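Local coordinates for protein dinoflagellate luciferase (Lingulodinium polyedrum, PDB 1VPR) that catalyses the oxidation of dinoflagellate luciferin, an open tetrapyrrole, by molecular oxygen with emission of blue light, this chain being the third of its three homologous luciferase domains, at residues Gly78-Asp83 with Val306-Glu311; Gly141-Pro146 with Phe263-Glu268; Thr158-Gly163 with Glu256-Ile261. All coordinates share one frame; numbering follows the deposited sequence.

Interaction 1: residues Gly78-Asp83 with Val306-Glu311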
ATOM      1  N   GLY A  78       1.945 -21.581   2.874  1.00 14.39           N
ATOM      2  CA  GLY A  78       3.024 -21.552   3.844  1.00 12.76           C
ATOM      3  C   GLY A  78       2.667 -22.494   4.972  1.00 12.26           C
ATOM      4  O   GLY A  78       1.559 -23.025   4.990  1.00 12.69           O
ATOM      5  N   PRO A  79       3.555 -22.695   5.953  1.00 13.90           N
ATOM      6  CA  PRO A  79       3.283 -23.604   7.071  1.00 14.37           C
ATOM      7  C   PRO A  79       2.023 -23.358   7.879  1.00 15.68           C
ATOM      8  O   PRO A  79       1.449 -24.306   8.420  1.00 17.25           O
ATOM      9  CB  PRO A  79       4.552 -23.516   7.914  1.00 14.64           C
ATOM     10  CG  PRO A  79       5.114 -22.204   7.571  1.00 18.86           C
ATOM     11  CD  PRO A  79       4.874 -22.062   6.093  1.00 15.14           C
ATOM     12  N   LEU A  80       1.579 -22.108   7.969  1.00 13.92           N
ATOM     13  CA  LEU A  80       0.366 -21.821   8.734  1.00 15.01           C
ATOM     14  C   LEU A  80      -0.895 -22.002   7.906  1.00 16.58           C
ATOM     15  O   LEU A  80      -1.989 -22.053   8.459  1.00 15.97           O
ATOM     16  CB  LEU A  80       0.407 -20.396   9.275  1.00 12.37           C
ATOM     17  CG  LEU A  80       1.570 -20.039  10.200  1.00 14.24           C
ATOM     18  CD1 LEU A  80       1.513 -18.507  10.462  1.00 15.40           C
ATOM     19  CD2 LEU A  80       1.498 -20.849  11.499  1.00 12.07           C
ATOM     20  N   CYS A  81      -0.755 -22.083   6.587  1.00 15.24           N
ATOM     21  CA  CYS A  81      -1.914 -22.253   5.711  1.00 15.58           C
ATOM     22  C   CYS A  81      -1.359 -22.666   4.355  1.00 16.16           C
ATOM     23  O   CYS A  81      -0.942 -21.829   3.544  1.00 16.11           O
ATOM     24  CB  CYS A  81      -2.692 -20.945   5.567  1.00 15.64           C
ATOM     25  SG  CYS A  81      -4.124 -21.093   4.440  1.00 15.96           S
ATOM     26  N   GLU A  82      -1.357 -23.971   4.121  1.00 18.10           N
ATOM     27  CA  GLU A  82      -0.805 -24.522   2.889  1.00 20.35           C
ATOM     28  C   GLU A  82      -1.705 -24.353   1.681  1.00 20.50           C
ATOM     29  O   GLU A  82      -1.233 -24.442   0.544  1.00 19.19           O
ATOM     30  CB  GLU A  82      -0.508 -26.015   3.073  1.00 21.09           C
ATOM     31  CG  GLU A  82       0.453 -26.352   4.224  1.00 24.24           C
ATOM     32  CD  GLU A  82       1.917 -26.097   3.878  1.00 28.67           C
ATOM     33  OE1 GLU A  82       2.785 -26.369   4.744  1.00 30.71           O
ATOM     34  OE2 GLU A  82       2.206 -25.625   2.750  1.00 29.99           O
ATOM     35  N   ASP A  83      -2.988 -24.109   1.921  1.00 19.72           N
ATOM     36  CA  ASP A  83      -3.947 -23.969   0.829  1.00 19.32           C
ATOM     37  C   ASP A  83      -4.749 -22.669   0.940  1.00 20.01           C
ATOM     38  O   ASP A  83      -5.972 -22.699   1.127  1.00 19.77           O
ATOM     39  CB  ASP A  83      -4.898 -25.166   0.867  1.00 20.53           C
ATOM     40  CG  ASP A  83      -5.714 -25.306  -0.397  1.00 22.46           C
ATOM     41  OD1 ASP A  83      -6.697 -26.067  -0.352  1.00 28.68           O
ATOM     42  OD2 ASP A  83      -5.383 -24.666  -1.422  1.00 23.29           O
ATOM     43  N   VAL A 306      -0.032 -17.017   5.971  1.00 12.59           N
ATOM     44  CA  VAL A 306       0.509 -18.311   5.559  1.00 12.79           C
ATOM     45  C   VAL A 306       1.829 -18.640   6.268  1.00 14.74           C
ATOM     46  O   VAL A 306       2.261 -19.802   6.291  1.00 15.14           O
ATOM     47  CB  VAL A 306       0.661 -18.385   4.004  1.00 12.34           C
ATOM     48  CG1 VAL A 306      -0.736 -18.235   3.329  1.00 12.70           C
ATOM     49  CG2 VAL A 306       1.605 -17.287   3.493  1.00 13.95           C
ATOM     50  N   SER A 307       2.453 -17.644   6.890  1.00 14.12           N
ATOM     51  CA  SER A 307       3.715 -17.890   7.596  1.00 14.64           C
ATOM     52  C   SER A 307       4.082 -16.795   8.574  1.00 14.18           C
ATOM     53  O   SER A 307       3.797 -15.642   8.319  1.00 14.25           O
ATOM     54  CB  SER A 307       4.864 -17.987   6.592  1.00 14.48           C
ATOM     55  OG  SER A 307       6.061 -18.314   7.281  1.00 14.04           O
ATOM     56  N   ASN A 308       4.736 -17.150   9.683  1.00 12.00           N
ATOM     57  CA  ASN A 308       5.199 -16.152  10.641  1.00 12.76           C
ATOM     58  C   ASN A 308       6.505 -15.509  10.133  1.00 14.56           C
ATOM     59  O   ASN A 308       6.982 -14.532  10.695  1.00 16.44           O
ATOM     60  CB  ASN A 308       5.490 -16.789  12.000  1.00 13.71           C
ATOM     61  CG  ASN A 308       4.239 -17.073  12.792  1.00 15.08           C
ATOM     62  OD1 ASN A 308       3.216 -16.402  12.617  1.00 13.31           O
ATOM     63  ND2 ASN A 308       4.312 -18.060  13.689  1.00 15.84           N
ATOM     64  N   ASP A 309       7.070 -16.053   9.058  1.00 12.55           N
ATOM     65  CA  ASP A 309       8.317 -15.560   8.495  1.00 14.06           C
ATOM     66  C   ASP A 309       8.083 -14.778   7.202  1.00 15.97           C
ATOM     67  O   ASP A 309       7.559 -15.326   6.212  1.00 14.71           O
ATOM     68  CB  ASP A 309       9.235 -16.759   8.214  1.00 15.70           C
ATOM     69  CG  ASP A 309      10.616 -16.353   7.767  1.00 17.79           C
ATOM     70  OD1 ASP A 309      11.425 -17.271   7.526  1.00 22.15           O
ATOM     71  OD2 ASP A 309      10.903 -15.138   7.666  1.00 17.66           O
ATOM     72  N   PRO A 310       8.451 -13.479   7.186  1.00 14.64           N
ATOM     73  CA  PRO A 310       8.242 -12.704   5.960  1.00 15.16           C
ATOM     74  C   PRO A 310       9.239 -13.121   4.872  1.00 16.01           C
ATOM     75  O   PRO A 310       9.015 -12.862   3.681  1.00 14.05           O
ATOM     76  CB  PRO A 310       8.474 -11.271   6.424  1.00 14.49           C
ATOM     77  CG  PRO A 310       9.555 -11.445   7.476  1.00 14.53           C
ATOM     78  CD  PRO A 310       8.991 -12.625   8.256  1.00 14.97           C
ATOM     79  N   GLU A 311      10.325 -13.773   5.289  1.00 14.79           N
ATOM     80  CA  GLU A 311      11.386 -14.197   4.359  1.00 16.93           C
ATOM     81  C   GLU A 311      11.812 -12.991   3.521  1.00 17.29           C
ATOM     82  O   GLU A 311      11.896 -13.049   2.289  1.00 14.28           O
ATOM     83  CB  GLU A 311      10.888 -15.341   3.463  1.00 18.22           C
ATOM     84  CG  GLU A 311      10.730 -16.657   4.235  1.00 19.27           C
ATOM     85  CD  GLU A 311      10.552 -17.869   3.329  1.00 24.40           C
ATOM     86  OE1 GLU A 311       9.404 -18.232   3.013  1.00 24.67           O
ATOM     87  OE2 GLU A 311      11.573 -18.458   2.918  1.00 27.83           O
TER
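Leu80 N donates to Val306 O at 2.9 Å. The tight part of the contact is packed round this oxygen. Gly78 CA stands 3.1 Å from Val306 O in a CA-H...O contact, and Pro79 N, which has no hydrogen to give, lies 3.2 Å from Val306 O. A beta carbon on Gly78 would collide with the same carbonyl. Next to it the buried side chain of Val306 sends CG1, anti to its own carbonyl carbon (chi1 -62°), to within 3.6 Å of Cys81 O and up to Cys81 CB; Ile166 and Pro84 also touch it. Gly78 to Cys81 form a type I beta turn, closed by backbone bonds in both directions between its end residues. The turn docks on the last residues of strand 297-307 of the calycin-type barrel, where Val306 and Ser307 both face Arg164 as a classic beta bulge. Toward solvent the packing thins to the exposed Pro79, Leu80 and Asn308. Leu80 CD1 meets Asn308 OD1 at 3.5 Å, the two side chains crossing at about a right angle, while that amide oxygen has its hydrogen bond with Lys305 NZ. Pro79 CG only brushes OG of the buried Ser307, at 4.0 Å. This hydroxyl accepts from Asp309 N at 3.0 Å, nearly straight (164° at the hydrogen), making an ST turn. An alanine here would probably leave Asp309 N without this acceptor and the loop after the strand less firmly turned. Asp309 OD2 in turn accepts from Glu311 N in an Asx turn.

Interaction 2: residues Gly141-Pro146 with Phe263-Glu268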
ATOM      1  N   GLY A 141       1.457  23.708   2.240  1.00 24.93           N
ATOM      2  CA  GLY A 141       1.540  23.861   3.686  1.00 23.45           C
ATOM      3  C   GLY A 141       1.320  22.513   4.345  1.00 23.68           C
ATOM      4  O   GLY A 141       1.138  21.520   3.636  1.00 23.19           O
ATOM      5  N   PRO A 142       1.280  22.448   5.689  1.00 22.92           N
ATOM      6  CA  PRO A 142       1.087  21.215   6.461  1.00 21.63           C
ATOM      7  C   PRO A 142      -0.154  20.460   6.053  1.00 20.96           C
ATOM      8  O   PRO A 142      -1.234  21.049   5.958  1.00 21.03           O
ATOM      9  CB  PRO A 142       0.954  21.713   7.896  1.00 22.66           C
ATOM     10  CG  PRO A 142       1.582  23.112   7.859  1.00 23.74           C
ATOM     11  CD  PRO A 142       1.101  23.624   6.554  1.00 24.09           C
ATOM     12  N   LEU A 143      -0.031  19.158   5.813  1.00 19.13           N
ATOM     13  CA  LEU A 143      -1.224  18.402   5.469  1.00 18.72           C
ATOM     14  C   LEU A 143      -2.052  18.310   6.746  1.00 18.32           C
ATOM     15  O   LEU A 143      -1.504  18.268   7.851  1.00 18.52           O
ATOM     16  CB  LEU A 143      -0.855  16.992   4.958  1.00 20.04           C
ATOM     17  CG  LEU A 143      -0.224  16.874   3.550  1.00 20.25           C
ATOM     18  CD1 LEU A 143       0.305  15.452   3.315  1.00 16.64           C
ATOM     19  CD2 LEU A 143      -1.263  17.237   2.475  1.00 20.70           C
ATOM     20  N   PRO A 144      -3.390  18.329   6.620  1.00 17.46           N
ATOM     21  CA  PRO A 144      -4.238  18.223   7.802  1.00 20.45           C
ATOM     22  C   PRO A 144      -4.201  16.786   8.329  1.00 19.30           C
ATOM     23  O   PRO A 144      -4.215  15.851   7.537  1.00 17.28           O
ATOM     24  CB  PRO A 144      -5.641  18.569   7.263  1.00 20.60           C
ATOM     25  CG  PRO A 144      -5.362  19.493   6.125  1.00 18.96           C
ATOM     26  CD  PRO A 144      -4.168  18.793   5.461  1.00 18.45           C
ATOM     27  N   TRP A 145      -4.118  16.608   9.647  1.00 18.03           N
ATOM     28  CA  TRP A 145      -4.189  15.264  10.220  1.00 17.20           C
ATOM     29  C   TRP A 145      -5.702  15.001  10.251  1.00 18.42           C
ATOM     30  O   TRP A 145      -6.483  15.930  10.486  1.00 19.04           O
ATOM     31  CB  TRP A 145      -3.649  15.236  11.650  1.00 17.21           C
ATOM     32  CG  TRP A 145      -2.137  15.314  11.744  1.00 17.99           C
ATOM     33  CD1 TRP A 145      -1.379  16.443  11.876  1.00 19.02           C
ATOM     34  CD2 TRP A 145      -1.218  14.212  11.718  1.00 15.25           C
ATOM     35  NE1 TRP A 145      -0.045  16.112  11.941  1.00 18.24           N
ATOM     36  CE2 TRP A 145       0.081  14.749  11.841  1.00 16.36           C
ATOM     37  CE3 TRP A 145      -1.371  12.822  11.599  1.00 16.91           C
ATOM     38  CZ2 TRP A 145       1.234  13.945  11.849  1.00 16.56           C
ATOM     39  CZ3 TRP A 145      -0.225  12.013  11.610  1.00 14.66           C
ATOM     40  CH2 TRP A 145       1.059  12.575  11.734  1.00 15.09           C
ATOM     41  N   PRO A 146      -6.146  13.758   9.982  1.00 18.83           N
ATOM     42  CA  PRO A 146      -7.594  13.513  10.010  1.00 16.94           C
ATOM     43  C   PRO A 146      -8.179  13.380  11.404  1.00 18.59           C
ATOM     44  O   PRO A 146      -7.739  12.543  12.192  1.00 17.07           O
ATOM     45  CB  PRO A 146      -7.743  12.228   9.195  1.00 15.65           C
ATOM     46  CG  PRO A 146      -6.460  11.488   9.500  1.00 14.22           C
ATOM     47  CD  PRO A 146      -5.419  12.599   9.413  1.00 18.28           C
ATOM     48  N   PHE A 263      -3.998   6.803   7.391  1.00 12.52           N
ATOM     49  CA  PHE A 263      -4.659   7.549   6.335  1.00 12.96           C
ATOM     50  C   PHE A 263      -3.609   7.822   5.286  1.00 14.35           C
ATOM     51  O   PHE A 263      -2.408   7.773   5.587  1.00 13.24           O
ATOM     52  CB  PHE A 263      -5.174   8.890   6.868  1.00 13.07           C
ATOM     53  CG  PHE A 263      -4.091   9.786   7.348  1.00 14.10           C
ATOM     54  CD1 PHE A 263      -3.550   9.627   8.631  1.00 12.82           C
ATOM     55  CD2 PHE A 263      -3.570  10.772   6.511  1.00 13.94           C
ATOM     56  CE1 PHE A 263      -2.513  10.439   9.064  1.00 12.42           C
ATOM     57  CE2 PHE A 263      -2.521  11.589   6.941  1.00 13.50           C
ATOM     58  CZ  PHE A 263      -2.000  11.428   8.201  1.00 12.67           C
ATOM     59  N   PHE A 264      -4.056   8.112   4.064  1.00 14.23           N
ATOM     60  CA  PHE A 264      -3.146   8.427   2.973  1.00 14.53           C
ATOM     61  C   PHE A 264      -3.740   9.561   2.171  1.00 14.89           C
ATOM     62  O   PHE A 264      -4.877   9.468   1.741  1.00 13.69           O
ATOM     63  CB  PHE A 264      -2.937   7.234   2.029  1.00 13.39           C
ATOM     64  CG  PHE A 264      -2.164   6.115   2.637  1.00 15.74           C
ATOM     65  CD1 PHE A 264      -2.793   5.169   3.421  1.00 16.16           C
ATOM     66  CD2 PHE A 264      -0.780   6.068   2.507  1.00 15.81           C
ATOM     67  CE1 PHE A 264      -2.059   4.193   4.086  1.00 16.97           C
ATOM     68  CE2 PHE A 264      -0.041   5.096   3.161  1.00 15.90           C
ATOM     69  CZ  PHE A 264      -0.678   4.159   3.956  1.00 17.25           C
ATOM     70  N   TRP A 265      -2.959  10.616   1.979  1.00 14.10           N
ATOM     71  CA  TRP A 265      -3.380  11.760   1.188  1.00 16.15           C
ATOM     72  C   TRP A 265      -2.982  11.490  -0.246  1.00 15.75           C
ATOM     73  O   TRP A 265      -1.798  11.350  -0.536  1.00 16.51           O
ATOM     74  CB  TRP A 265      -2.673  13.034   1.639  1.00 15.31           C
ATOM     75  CG  TRP A 265      -3.288  13.691   2.831  1.00 17.15           C
ATOM     76  CD1 TRP A 265      -2.834  13.654   4.113  1.00 14.56           C
ATOM     77  CD2 TRP A 265      -4.477  14.498   2.845  1.00 17.22           C
ATOM     78  NE1 TRP A 265      -3.667  14.385   4.939  1.00 16.95           N
ATOM     79  CE2 TRP A 265      -4.681  14.918   4.183  1.00 17.91           C
ATOM     80  CE3 TRP A 265      -5.387  14.909   1.862  1.00 19.03           C
ATOM     81  CZ2 TRP A 265      -5.757  15.733   4.559  1.00 15.44           C
ATOM     82  CZ3 TRP A 265      -6.469  15.725   2.244  1.00 19.06           C
ATOM     83  CH2 TRP A 265      -6.634  16.123   3.575  1.00 18.41           C
ATOM     84  N   GLU A 266      -3.968  11.413  -1.134  1.00 15.06           N
ATOM     85  CA  GLU A 266      -3.719  11.186  -2.561  1.00 15.76           C
ATOM     86  C   GLU A 266      -3.598  12.609  -3.105  1.00 17.55           C
ATOM     87  O   GLU A 266      -4.606  13.304  -3.318  1.00 18.80           O
ATOM     88  CB  GLU A 266      -4.912  10.451  -3.175  1.00 14.82           C
ATOM     89  CG  GLU A 266      -4.796  10.131  -4.661  1.00 16.46           C
ATOM     90  CD  GLU A 266      -6.037   9.413  -5.169  1.00 17.18           C
ATOM     91  OE1 GLU A 266      -7.103  10.071  -5.224  1.00 16.04           O
ATOM     92  OE2 GLU A 266      -5.948   8.193  -5.487  1.00 14.78           O
HETATM   93  N   MSE A 267      -2.354  13.036  -3.324  1.00 17.95           N
HETATM   94  CA  MSE A 267      -2.066  14.393  -3.727  1.00 16.95           C
HETATM   95  C   MSE A 267      -2.702  14.914  -5.008  1.00 19.40           C
HETATM   96  O   MSE A 267      -3.068  16.083  -5.077  1.00 19.58           O
HETATM   97  CB  MSE A 267      -0.553  14.599  -3.770  1.00 18.59           C
HETATM   98  CG  MSE A 267       0.176  14.303  -2.446  1.00 12.18           C
HETATM   99 SE   MSE A 267      -0.600  15.263  -0.957  1.00 21.89          SE
HETATM  100  CE  MSE A 267      -0.607  17.036  -1.755  1.00 16.25           C
ATOM    101  N   GLU A 268      -2.866  14.077  -6.017  1.00 18.96           N
ATOM    102  CA  GLU A 268      -3.458  14.576  -7.254  1.00 20.64           C
ATOM    103  C   GLU A 268      -4.961  14.854  -7.216  1.00 20.41           C
ATOM    104  O   GLU A 268      -5.479  15.538  -8.111  1.00 21.55           O
ATOM    105  CB  GLU A 268      -3.136  13.619  -8.396  1.00 20.04           C
ATOM    106  CG  GLU A 268      -1.664  13.571  -8.712  1.00 18.63           C
ATOM    107  CD  GLU A 268      -0.832  12.933  -7.611  1.00 21.18           C
ATOM    108  OE1 GLU A 268      -1.195  11.837  -7.138  1.00 24.59           O
ATOM    109  OE2 GLU A 268       0.201  13.526  -7.235  1.00 21.87           O
TER
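The indole of Trp265 carries Leu143 on one face and Pro144 O at its edge. Leu143 CD2 stands 4.1 Å from the centroid of the five-membered ring, close to the ring normal, as a CH-pi contact. At the edge, Trp265 NE1 donates to Pro144 O at 3.0 Å; the oxygen lies near the indole plane and the nitrogen in the carbonyl plane, but the bond is bent, with 139° at the hydrogen. The Phe263 ring has Pro146 CD over the centre of one face, 3.5 Å from the centroid, a second CH-pi contact. Trp145 CZ3 and Trp265 CD1 come to its edge. Between Trp145 and Phe263 the planes are turned by 70°, an oblique pair whose nearest atoms, Trp145 CE3 and Phe263 CE1, are 3.7 Å apart. The alternation of a beta strand puts Phe263 and Trp265 on the same side of strand 259-266 in the barrel, where the loop Gly141-Pro146 runs past them in a roughly opposite direction. Pro144 adds its ring, with CD 3.6 Å from Trp265 CZ2. Selenomethionine Met267, bent at chi2, brings SE to 4.0 Å from Leu143 CD2. Tyr339 stacks on Trp145, and Tyr237 of strand 237-241 touches Leu143 and Trp265.

Interaction 3: residues Thr158-Gly163 with Glu256-Ile261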
ATOM      1  N   THR A 158       3.522  -8.324  20.793  1.00 18.96           N
ATOM      2  CA  THR A 158       3.743  -9.611  20.158  1.00 19.68           C
ATOM      3  C   THR A 158       4.067  -9.612  18.663  1.00 19.65           C
ATOM      4  O   THR A 158       4.171 -10.686  18.077  1.00 19.28           O
ATOM      5  CB  THR A 158       2.527 -10.543  20.387  1.00 20.90           C
ATOM      6  OG1 THR A 158       1.388 -10.032  19.687  1.00 19.66           O
ATOM      7  CG2 THR A 158       2.189 -10.620  21.882  1.00 24.10           C
ATOM      8  N   ASN A 159       4.224  -8.435  18.050  1.00 18.46           N
ATOM      9  CA  ASN A 159       4.519  -8.340  16.613  1.00 16.94           C
ATOM     10  C   ASN A 159       3.647  -9.284  15.786  1.00 16.09           C
ATOM     11  O   ASN A 159       4.147 -10.093  14.992  1.00 16.95           O
ATOM     12  CB  ASN A 159       5.991  -8.665  16.378  1.00 16.92           C
ATOM     13  CG  ASN A 159       6.904  -7.767  17.158  1.00 19.05           C
ATOM     14  OD1 ASN A 159       6.685  -6.556  17.236  1.00 21.40           O
ATOM     15  ND2 ASN A 159       7.942  -8.343  17.736  1.00 18.90           N
ATOM     16  N   PRO A 160       2.321  -9.167  15.928  1.00 15.60           N
ATOM     17  CA  PRO A 160       1.367 -10.010  15.219  1.00 14.63           C
ATOM     18  C   PRO A 160       1.302  -9.885  13.700  1.00 12.88           C
ATOM     19  O   PRO A 160       0.799 -10.785  13.037  1.00 13.78           O
ATOM     20  CB  PRO A 160       0.040  -9.654  15.897  1.00 16.80           C
ATOM     21  CG  PRO A 160       0.220  -8.206  16.195  1.00 14.86           C
ATOM     22  CD  PRO A 160       1.622  -8.160  16.749  1.00 13.20           C
ATOM     23  N   LEU A 161       1.782  -8.772  13.151  1.00 12.39           N
ATOM     24  CA  LEU A 161       1.769  -8.547  11.710  1.00 11.86           C
ATOM     25  C   LEU A 161       2.956  -9.216  11.006  1.00 12.98           C
ATOM     26  O   LEU A 161       2.926  -9.424   9.784  1.00 13.84           O
ATOM     27  CB  LEU A 161       1.818  -7.048  11.424  1.00 15.28           C
ATOM     28  CG  LEU A 161       0.844  -6.191  12.247  1.00 15.61           C
ATOM     29  CD1 LEU A 161       1.006  -4.719  11.875  1.00 18.00           C
ATOM     30  CD2 LEU A 161      -0.573  -6.664  11.993  1.00 19.42           C
ATOM     31  N   HIS A 162       3.993  -9.545  11.773  1.00 11.91           N
ATOM     32  CA  HIS A 162       5.207 -10.156  11.237  1.00 13.15           C
ATOM     33  C   HIS A 162       4.904 -11.475  10.508  1.00 14.56           C
ATOM     34  O   HIS A 162       4.348 -12.400  11.088  1.00 14.35           O
ATOM     35  CB  HIS A 162       6.183 -10.411  12.381  1.00 14.45           C
ATOM     36  CG  HIS A 162       7.595 -10.638  11.949  1.00 13.60           C
ATOM     37  ND1 HIS A 162       8.476  -9.606  11.736  1.00 14.49           N
ATOM     38  CD2 HIS A 162       8.301 -11.780  11.765  1.00 14.64           C
ATOM     39  CE1 HIS A 162       9.670 -10.095  11.445  1.00 10.27           C
ATOM     40  NE2 HIS A 162       9.592 -11.412  11.460  1.00 13.88           N
ATOM     41  N   GLY A 163       5.271 -11.552   9.233  1.00 15.10           N
ATOM     42  CA  GLY A 163       5.041 -12.768   8.468  1.00 13.46           C
ATOM     43  C   GLY A 163       4.654 -12.477   7.033  1.00 13.28           C
ATOM     44  O   GLY A 163       4.789 -11.340   6.553  1.00 13.79           O
ATOM     45  N   GLU A 256      -2.975  -0.113  19.058  1.00 18.09           N
ATOM     46  CA  GLU A 256      -3.490  -1.306  19.717  1.00 19.54           C
ATOM     47  C   GLU A 256      -2.629  -2.484  19.366  1.00 18.03           C
ATOM     48  O   GLU A 256      -1.819  -2.401  18.455  1.00 18.31           O
ATOM     49  CB  GLU A 256      -4.893  -1.584  19.214  1.00 21.54           C
ATOM     50  CG  GLU A 256      -5.897  -0.522  19.547  1.00 28.38           C
ATOM     51  CD  GLU A 256      -7.156  -0.656  18.706  1.00 28.22           C
ATOM     52  OE1 GLU A 256      -7.496  -1.786  18.300  1.00 31.36           O
ATOM     53  OE2 GLU A 256      -7.808   0.375  18.458  1.00 30.93           O
ATOM     54  N   GLU A 257      -2.829  -3.607  20.048  1.00 16.37           N
ATOM     55  CA  GLU A 257      -1.991  -4.751  19.742  1.00 15.92           C
ATOM     56  C   GLU A 257      -2.252  -5.378  18.378  1.00 15.24           C
ATOM     57  O   GLU A 257      -1.311  -5.784  17.695  1.00 15.84           O
ATOM     58  CB  GLU A 257      -2.139  -5.830  20.810  1.00 17.51           C
ATOM     59  CG  GLU A 257      -1.240  -7.022  20.577  1.00 16.18           C
ATOM     60  CD  GLU A 257       0.226  -6.739  20.876  1.00 20.26           C
ATOM     61  OE1 GLU A 257       1.064  -7.588  20.503  1.00 22.30           O
ATOM     62  OE2 GLU A 257       0.542  -5.680  21.491  1.00 18.30           O
ATOM     63  N   TYR A 258      -3.515  -5.448  17.972  1.00 14.78           N
ATOM     64  CA  TYR A 258      -3.854  -6.111  16.723  1.00 15.62           C
ATOM     65  C   TYR A 258      -4.459  -5.285  15.619  1.00 15.44           C
ATOM     66  O   TYR A 258      -5.009  -5.842  14.673  1.00 14.14           O
ATOM     67  CB  TYR A 258      -4.776  -7.288  17.016  1.00 16.69           C
ATOM     68  CG  TYR A 258      -4.174  -8.293  17.974  1.00 19.84           C
ATOM     69  CD1 TYR A 258      -4.508  -8.282  19.332  1.00 22.19           C
ATOM     70  CD2 TYR A 258      -3.242  -9.233  17.534  1.00 19.79           C
ATOM     71  CE1 TYR A 258      -3.922  -9.190  20.237  1.00 22.57           C
ATOM     72  CE2 TYR A 258      -2.652 -10.147  18.431  1.00 22.62           C
ATOM     73  CZ  TYR A 258      -2.999 -10.114  19.781  1.00 21.44           C
ATOM     74  OH  TYR A 258      -2.423 -11.005  20.663  1.00 23.50           O
ATOM     75  N   ARG A 259      -4.372  -3.967  15.723  1.00 15.75           N
ATOM     76  CA  ARG A 259      -4.936  -3.112  14.697  1.00 13.17           C
ATOM     77  C   ARG A 259      -4.098  -1.889  14.379  1.00 13.65           C
ATOM     78  O   ARG A 259      -3.552  -1.249  15.266  1.00 12.54           O
ATOM     79  CB  ARG A 259      -6.365  -2.639  15.103  1.00 15.61           C
ATOM     80  CG  ARG A 259      -6.983  -1.735  14.043  1.00 15.81           C
ATOM     81  CD  ARG A 259      -8.477  -1.467  14.243  1.00 20.07           C
ATOM     82  NE  ARG A 259      -8.744  -0.826  15.521  1.00 17.64           N
ATOM     83  CZ  ARG A 259      -9.838  -0.115  15.767  1.00 20.61           C
ATOM     84  NH1 ARG A 259     -10.749   0.045  14.814  1.00 16.46           N
ATOM     85  NH2 ARG A 259     -10.027   0.413  16.969  1.00 19.58           N
ATOM     86  N   LYS A 260      -3.988  -1.568  13.100  1.00 13.28           N
ATOM     87  CA  LYS A 260      -3.289  -0.355  12.692  1.00 14.84           C
ATOM     88  C   LYS A 260      -4.358   0.569  12.140  1.00 12.98           C
ATOM     89  O   LYS A 260      -5.326   0.112  11.507  1.00 14.54           O
ATOM     90  CB  LYS A 260      -2.287  -0.608  11.557  1.00 13.20           C
ATOM     91  CG  LYS A 260      -1.116  -1.496  11.899  1.00 12.66           C
ATOM     92  CD  LYS A 260      -0.122  -1.420  10.729  1.00 11.58           C
ATOM     93  CE  LYS A 260      -0.766  -1.922   9.414  1.00 12.38           C
ATOM     94  NZ  LYS A 260       0.217  -1.885   8.310  1.00 14.45           N
ATOM     95  N   ILE A 261      -4.200   1.859  12.376  1.00 13.84           N
ATOM     96  CA  ILE A 261      -5.143   2.863  11.864  1.00 13.86           C
ATOM     97  C   ILE A 261      -4.317   3.953  11.194  1.00 12.40           C
ATOM     98  O   ILE A 261      -3.334   4.447  11.754  1.00 12.76           O
ATOM     99  CB  ILE A 261      -5.995   3.490  12.993  1.00 16.68           C
ATOM    100  CG1 ILE A 261      -6.818   2.400  13.675  1.00 17.46           C
ATOM    101  CG2 ILE A 261      -6.938   4.557  12.398  1.00 18.01           C
ATOM    102  CD1 ILE A 261      -7.619   2.892  14.870  1.00 23.23           C
TER
HETATM  103  O   HOH W   1      -0.101 -12.163  19.363  1.00 48.30           O
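A type I beta turn, Asn159 to His162, leads into strand 163-169 of the barrel and packs with the residue before it, Thr158, against the loop that opens strand 259-266. Glu257 OE1 takes two bonds from Thr158: the backbone N at 2.6 Å on the syn lone pair, and Thr158 OG1, also at 2.6 Å from Glu257 OE1, on the anti lone pair. Glu257 CG is anti to the backbone N (chi1 -177°), and a bend at chi2 (73°) sets CD on the side of Thr158. With Tyr154 OH and Lys157 N bonded to Glu257 OE2, both carboxylate oxygens are held, which fixes the rotation of the group. A water donates to Thr158 OG1 and is hydrogen-bonded at 2.9 Å to Tyr258 OH. Pro160 CG presses to 3.2 Å from Glu257 O, while Pro160 CB lies 3.7 Å from Tyr258 CD2. Deeper in, Leu161 CD1 lies against Lys260 CD at 3.7 Å, and Lys260 makes a cation-pi contact with Trp252. Behind the turn, Pro160 and Leu161 rest on Gln211 and Ile209 of strand 206-212; across the contact, Lys260 of strand 259-266 is backbone-bonded to Arg277 of strand 271-282.

From the N terminus the chain passes Gly78-Asp83, Gly141-Pro146 and Thr158-Gly163, then meets their partners in reverse order: Glu256-Ile261, Phe263-Glu268 and Val306-Glu311. The three loops are therefore concentric and none crosses another; interaction 3 closes the innermost, interaction 2 the next and interaction 1 the widest. Interactions 2 and 3 bring two parts of the long segment between helix 120-126 and strand 163-169 to the two ends of strand 259-266, whereas interaction 1 ties the loop before helix 87-100 to the end of strand 297-307. Interactions 1 and 2 lie on opposite sides of the chain's centre, their centres about 35 Å apart. Interactions 1 and 3 touch where His162 packs against Asn308 and Pro310.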